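Local coordinates for protein 3,4-dihydroxybenzoate decarboxylase (Enterobacter cloacae, PDB 5NY5) that catalyses the decarboxylation of 3,4-dihydroxybenzoate and, in the reverse direction, the para-carboxylation of catechols, as a UbiD-family enzyme dependent on prenylated FMN, at residues E119-A124 / A308-N313; R260-I265 / N313-Q318. All coordinates share one frame; numbering follows the deposited sequence.

Contacts 1 and 2, their centres 9 Å apart, are joined through strand 303-311 and its continuation past Asn313. In contact 1, residues 308-311 of this strand pair with strand 120-123; along their other border the same residues adjoin strand 263-269, whose start supplies one side of contact 2. Past the strand end the chain passes through Asn313, common to both contacts, and His314 into strand 316-319. Between the contacts, Arg312 N lies 3.1 Å from Glu262 O, a probable hydrogen bond. Both contacts fall in the Rift-related domain yet away from the manganese and prenylated-FMN sites, which are empty in this apo chain; a glycerol, probably from the crystallisation liquor, sits about 5 Å from the Ile316 side chain.

Contact 1: E119-A124 / A308-N313; sequences EQVFYA and AVTMRN
Val309 O lies at the edge of the Phe122 ring, near its plane and 4.0 Å from CD1. The Tyr123 ring meets Ala308 CB obliquely, while one of its faces carries Val121 CG1 from its own strand, offset toward the rim. Phe122 and Gln120 share one side of the ribbon with Val309 and Met311; Val121 and Tyr123 share the other with Thr310 and Ala308. This alternation is that of an antiparallel ladder, here joining strand 120-123 to strand 303-311 in the sheet of the Rift-related domain, with the strand directions at 168°. Gln120-Met311 and Phe122-Val309 are hydrogen-bonded pairs. In the latter, Phe122 N to Val309 O and Val309 N to Phe122 O both measure 2.7 Å; at the former, Met311 N reaches Gln120 O from above the carbonyl plane. In the non-hydrogen-bonded pair Val121-Thr310, the side chains lie side by side, Val121 CG2 3.9 Å from Thr310 OG1. Helix 131-134 packs on the Phe122 and Val309 side through Leu134. Where the ladder ends, chi2 of 168° carries Glu119 CD outward in an extended chain, and Glu119 OE1 lies 2.7 Å from Asn313 N, in a nearly straight bond (174°) that meets the oxygen almost along its C-O bond.

Contact 2: R260-I265 / N313-Q318; sequences RAEIII and NHAILQ
Glu262 OE1 accepts the backbone N-H of Ile316 at 2.6 Å, the hydrogen bond that joins the two segments. Glu262 and Ile263 together form a classic beta bulge facing Met210, at the point where strand 263-269 begins beside strand 204-210, and both side chains of the bulge point to segment 313-318. The bond is almost straight at the hydrogen (175°), but the N-H comes to the anti side of the carboxylate, 34° out of its plane. A bend at chi2 (-78°) folds CD back, and the glutamate crosses the Ile316 side chain, with OE1 3.5 Å from Ile316 CB. The buried Glu262 carboxylate thus satisfies the Ile316 amide through OE1, which leaves OE2 to a second partner.

Ile263 supplies the apolar half of the contact. Its CG1 touches Ala315 CB at 3.7 Å, and the same Ala315 CB rests 3.7 Å from Glu262 O, at the bulge itself. Ile263 CD1 extends past Ile316 O toward Leu317 CD1, 4.0 Å away. Leu317 CB points away from segment 260-265, yet the end of its side chain comes back, CD1 meeting this methyl.

Farther out, Arg70 NH2 forms a hydrogen bond with His314 O, just before Ala315. Arg9 of helix 8-16 ties the two segments together: its NH2 donates to Asn313 O, and its positive charge would be expected to favour the ionised carboxylate, since Arg9 NE forms a salt bridge with Glu262 OE2.

Contact 1: E119-A124 / A308-N313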
loop_
_atom_site.group_PDB
_atom_site.type_symbol
_atom_site.label_atom_id
_atom_site.label_comp_id
_atom_site.label_asym_id
_atom_site.label_seq_id
_atom_site.Cartn_x
_atom_site.Cartn_y
_atom_site.Cartn_z
ATOM N N GLU A 119 -9.806 -54.687 -34.806
ATOM C CA GLU A 119 -10.703 -55.274 -35.795
ATOM C C GLU A 119 -10.383 -54.811 -37.209
ATOM O O GLU A 119 -10.743 -55.497 -38.169
ATOM C CB GLU A 119 -12.157 -54.945 -35.454
ATOM C CG GLU A 119 -12.707 -55.703 -34.257
ATOM C CD GLU A 119 -14.033 -55.147 -33.772
ATOM O OE1 GLU A 119 -14.513 -54.157 -34.361
ATOM O OE2 GLU A 119 -14.595 -55.696 -32.801
ATOM N N GLN A 120 -9.731 -53.659 -37.356
ATOM C CA GLN A 120 -9.214 -53.189 -38.633
ATOM C C GLN A 120 -7.759 -52.790 -38.453
ATOM O O GLN A 120 -7.358 -52.314 -37.388
ATOM C CB GLN A 120 -9.996 -51.984 -39.174
ATOM C CG GLN A 120 -11.476 -52.209 -39.395
ATOM C CD GLN A 120 -12.162 -50.975 -39.953
ATOM O OE1 GLN A 120 -13.100 -50.451 -39.356
ATOM N NE2 GLN A 120 -11.690 -50.503 -41.100
ATOM N N VAL A 121 -6.968 -52.982 -39.504
ATOM C CA VAL A 121 -5.557 -52.613 -39.491
ATOM C C VAL A 121 -5.213 -51.955 -40.819
ATOM O O VAL A 121 -5.504 -52.508 -41.884
ATOM C CB VAL A 121 -4.641 -53.827 -39.236
ATOM C CG1 VAL A 121 -3.190 -53.430 -39.410
ATOM C CG2 VAL A 121 -4.866 -54.382 -37.841
ATOM N N PHE A 122 -4.599 -50.777 -40.755
ATOM C CA PHE A 122 -4.128 -50.056 -41.933
ATOM C C PHE A 122 -2.635 -49.813 -41.765
ATOM O O PHE A 122 -2.227 -49.013 -40.917
ATOM C CB PHE A 122 -4.876 -48.736 -42.113
ATOM C CG PHE A 122 -6.326 -48.897 -42.471
ATOM C CD1 PHE A 122 -7.268 -49.180 -41.498
ATOM C CD2 PHE A 122 -6.751 -48.745 -43.778
ATOM C CE1 PHE A 122 -8.599 -49.323 -41.821
ATOM C CE2 PHE A 122 -8.082 -48.885 -44.107
ATOM C CZ PHE A 122 -9.008 -49.174 -43.128
ATOM N N TYR A 123 -1.820 -50.502 -42.560
ATOM C CA TYR A 123 -0.379 -50.305 -42.508
ATOM C C TYR A 123 0.027 -49.110 -43.360
ATOM O O TYR A 123 -0.532 -48.877 -44.436
ATOM C CB TYR A 123 0.355 -51.558 -42.984
ATOM C CG TYR A 123 0.179 -52.756 -42.078
ATOM C CD1 TYR A 123 0.880 -52.857 -40.886
ATOM C CD2 TYR A 123 -0.683 -53.789 -42.422
ATOM C CE1 TYR A 123 0.724 -53.950 -40.057
ATOM C CE2 TYR A 123 -0.843 -54.887 -41.601
ATOM C CZ TYR A 123 -0.139 -54.962 -40.419
ATOM O OH TYR A 123 -0.300 -56.057 -39.602
ATOM N N ALA A 124 1.007 -48.352 -42.871
ATOM C CA ALA A 124 1.448 -47.143 -43.552
ATOM C C ALA A 124 2.398 -47.417 -44.709
ATOM O O ALA A 124 2.665 -46.501 -45.494
ATOM C CB ALA A 124 2.118 -46.191 -42.560
ATOM N N ALA A 308 1.156 -47.793 -38.464
ATOM C CA ALA A 308 -0.115 -48.461 -38.685
ATOM C C ALA A 308 -1.211 -47.714 -37.944
ATOM O O ALA A 308 -0.983 -47.154 -36.870
ATOM C CB ALA A 308 -0.072 -49.923 -38.227
ATOM N N VAL A 309 -2.401 -47.705 -38.536
ATOM C CA VAL A 309 -3.606 -47.218 -37.877
ATOM C C VAL A 309 -4.501 -48.418 -37.610
ATOM O O VAL A 309 -4.620 -49.317 -38.449
ATOM C CB VAL A 309 -4.337 -46.154 -38.716
ATOM C CG1 VAL A 309 -5.498 -45.565 -37.934
ATOM C CG2 VAL A 309 -3.373 -45.062 -39.129
ATOM N N THR A 310 -5.126 -48.432 -36.437
ATOM C CA THR A 310 -5.819 -49.610 -35.938
ATOM C C THR A 310 -7.116 -49.176 -35.276
ATOM O O THR A 310 -7.102 -48.329 -34.379
ATOM C CB THR A 310 -4.918 -50.372 -34.956
ATOM O OG1 THR A 310 -4.066 -51.267 -35.683
ATOM C CG2 THR A 310 -5.721 -51.147 -33.948
HETATM N N MSE A 311 -8.233 -49.745 -35.724
HETATM C CA MSE A 311 -9.544 -49.341 -35.222
HETATM C C MSE A 311 -10.565 -50.475 -35.286
HETATM O O MSE A 311 -10.388 -51.437 -36.028
HETATM C CB MSE A 311 -10.055 -48.131 -36.002
HETATM C CG MSE A 311 -10.115 -48.327 -37.506
HETATM SE SE MSE A 311 -10.515 -46.664 -38.446
HETATM C CE MSE A 311 -12.336 -47.055 -39.017
ATOM N N ARG A 312 -11.625 -50.365 -34.489
ATOM C CA ARG A 312 -12.690 -51.349 -34.541
ATOM C C ARG A 312 -13.665 -51.019 -35.669
ATOM O O ARG A 312 -13.563 -49.986 -36.337
ATOM C CB ARG A 312 -13.428 -51.439 -33.205
ATOM C CG ARG A 312 -13.311 -50.235 -32.298
ATOM C CD ARG A 312 -14.391 -50.284 -31.223
ATOM N NE ARG A 312 -13.926 -50.821 -29.946
ATOM C CZ ARG A 312 -14.732 -51.291 -28.996
ATOM N NH1 ARG A 312 -14.228 -51.750 -27.859
ATOM N NH2 ARG A 312 -16.043 -51.316 -29.188
ATOM N N ASN A 313 -14.613 -51.929 -35.883
ATOM C CA ASN A 313 -15.612 -51.746 -36.927
ATOM C C ASN A 313 -16.476 -50.530 -36.624
ATOM O O ASN A 313 -17.047 -50.415 -35.535
ATOM C CB ASN A 313 -16.482 -52.996 -37.049
ATOM C CG ASN A 313 -15.722 -54.188 -37.594
ATOM O OD1 ASN A 313 -14.688 -54.036 -38.241
ATOM N ND2 ASN A 313 -16.237 -55.386 -37.340
#

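Contact 2: R260-I265 / N313-Q318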
loop_
_atom_site.group_PDB
_atom_site.type_symbol
_atom_site.label_atom_id
_atom_site.label_comp_id
_atom_site.label_asym_id
_atom_site.label_seq_id
_atom_site.Cartn_x
_atom_site.Cartn_y
_atom_site.Cartn_z
ATOM N N ARG A 260 -9.540 -52.173 -25.650
ATOM C CA ARG A 260 -10.931 -51.780 -25.828
ATOM C C ARG A 260 -11.084 -50.428 -26.513
ATOM O O ARG A 260 -12.200 -49.905 -26.580
ATOM C CB ARG A 260 -11.646 -51.754 -24.475
ATOM C CG ARG A 260 -11.601 -53.072 -23.725
ATOM C CD ARG A 260 -12.461 -54.118 -24.394
ATOM N NE ARG A 260 -13.879 -53.883 -24.154
ATOM C CZ ARG A 260 -14.854 -54.576 -24.728
ATOM N NH1 ARG A 260 -14.563 -55.547 -25.581
ATOM N NH2 ARG A 260 -16.120 -54.297 -24.452
ATOM N N ALA A 261 -10.000 -49.858 -27.025
ATOM C CA ALA A 261 -10.059 -48.528 -27.606
ATOM C C ALA A 261 -10.812 -48.541 -28.932
ATOM O O ALA A 261 -11.043 -49.587 -29.541
ATOM C CB ALA A 261 -8.652 -47.973 -27.812
ATOM N N GLU A 262 -11.199 -47.345 -29.378
ATOM C CA GLU A 262 -11.874 -47.207 -30.663
ATOM C C GLU A 262 -10.875 -47.126 -31.809
ATOM O O GLU A 262 -11.003 -47.847 -32.803
ATOM C CB GLU A 262 -12.779 -45.974 -30.652
ATOM C CG GLU A 262 -14.056 -46.140 -29.848
ATOM C CD GLU A 262 -15.110 -46.945 -30.583
ATOM O OE1 GLU A 262 -15.164 -46.859 -31.827
ATOM O OE2 GLU A 262 -15.881 -47.667 -29.919
ATOM N N ILE A 263 -9.877 -46.251 -31.691
ATOM C CA ILE A 263 -8.877 -46.046 -32.732
ATOM C C ILE A 263 -7.495 -46.050 -32.093
ATOM O O ILE A 263 -7.308 -45.522 -30.991
ATOM C CB ILE A 263 -9.110 -44.728 -33.500
ATOM C CG1 ILE A 263 -10.540 -44.663 -34.035
ATOM C CG2 ILE A 263 -8.120 -44.586 -34.644
ATOM C CD1 ILE A 263 -10.817 -43.446 -34.875
ATOM N N ILE A 264 -6.530 -46.651 -32.785
ATOM C CA ILE A 264 -5.139 -46.683 -32.354
ATOM C C ILE A 264 -4.275 -46.145 -33.483
ATOM O O ILE A 264 -4.466 -46.508 -34.648
ATOM C CB ILE A 264 -4.685 -48.108 -31.974
ATOM C CG1 ILE A 264 -5.629 -48.720 -30.942
ATOM C CG2 ILE A 264 -3.258 -48.087 -31.444
ATOM C CD1 ILE A 264 -5.620 -48.001 -29.629
ATOM N N ILE A 265 -3.328 -45.281 -33.140
ATOM C CA ILE A 265 -2.308 -44.820 -34.072
ATOM C C ILE A 265 -0.966 -45.316 -33.558
ATOM O O ILE A 265 -0.524 -44.922 -32.472
ATOM C CB ILE A 265 -2.314 -43.292 -34.221
ATOM C CG1 ILE A 265 -3.684 -42.805 -34.683
ATOM C CG2 ILE A 265 -1.246 -42.854 -35.205
ATOM C CD1 ILE A 265 -3.761 -41.306 -34.874
ATOM N N ASN A 313 -14.613 -51.929 -35.883
ATOM C CA ASN A 313 -15.612 -51.746 -36.927
ATOM C C ASN A 313 -16.476 -50.530 -36.624
ATOM O O ASN A 313 -17.047 -50.415 -35.535
ATOM C CB ASN A 313 -16.482 -52.996 -37.049
ATOM C CG ASN A 313 -15.722 -54.188 -37.594
ATOM O OD1 ASN A 313 -14.688 -54.036 -38.241
ATOM N ND2 ASN A 313 -16.237 -55.386 -37.340
ATOM N N HIS A 314 -16.568 -49.624 -37.597
ATOM C CA HIS A 314 -17.306 -48.370 -37.459
ATOM C C HIS A 314 -16.761 -47.557 -36.281
ATOM O O HIS A 314 -17.483 -47.171 -35.360
ATOM C CB HIS A 314 -18.807 -48.636 -37.314
ATOM C CG HIS A 314 -19.665 -47.478 -37.711
ATOM N ND1 HIS A 314 -20.961 -47.326 -37.270
ATOM C CD2 HIS A 314 -19.415 -46.418 -38.515
ATOM C CE1 HIS A 314 -21.472 -46.221 -37.781
ATOM N NE2 HIS A 314 -20.554 -45.652 -38.541
ATOM N N ALA A 315 -15.457 -47.300 -36.337
ATOM C CA ALA A 315 -14.750 -46.707 -35.210
ATOM C C ALA A 315 -15.235 -45.290 -34.936
ATOM O O ALA A 315 -15.369 -44.474 -35.853
ATOM C CB ALA A 315 -13.248 -46.702 -35.473
ATOM N N ILE A 316 -15.492 -45.005 -33.667
ATOM C CA ILE A 316 -15.882 -43.669 -33.239
ATOM C C ILE A 316 -14.628 -42.832 -33.037
ATOM O O ILE A 316 -13.684 -43.262 -32.365
ATOM C CB ILE A 316 -16.714 -43.736 -31.949
ATOM C CG1 ILE A 316 -17.994 -44.541 -32.180
ATOM C CG2 ILE A 316 -17.033 -42.344 -31.449
ATOM C CD1 ILE A 316 -18.735 -44.873 -30.907
ATOM N N LEU A 317 -14.608 -41.640 -33.623
ATOM C CA LEU A 317 -13.522 -40.689 -33.405
ATOM C C LEU A 317 -13.926 -39.747 -32.277
ATOM O O LEU A 317 -14.857 -38.951 -32.429
ATOM C CB LEU A 317 -13.208 -39.918 -34.685
ATOM C CG LEU A 317 -12.054 -38.920 -34.586
ATOM C CD1 LEU A 317 -10.824 -39.590 -34.007
ATOM C CD2 LEU A 317 -11.740 -38.323 -35.946
ATOM N N GLN A 318 -13.236 -39.843 -31.144
ATOM C CA GLN A 318 -13.518 -39.017 -29.978
ATOM C C GLN A 318 -12.496 -37.894 -29.868
ATOM O O GLN A 318 -11.291 -38.129 -29.995
ATOM C CB GLN A 318 -13.513 -39.851 -28.695
ATOM C CG GLN A 318 -13.757 -39.042 -27.435
ATOM C CD GLN A 318 -13.794 -39.898 -26.187
ATOM O OE1 GLN A 318 -13.368 -41.050 -26.197
ATOM N NE2 GLN A 318 -14.310 -39.337 -25.103
#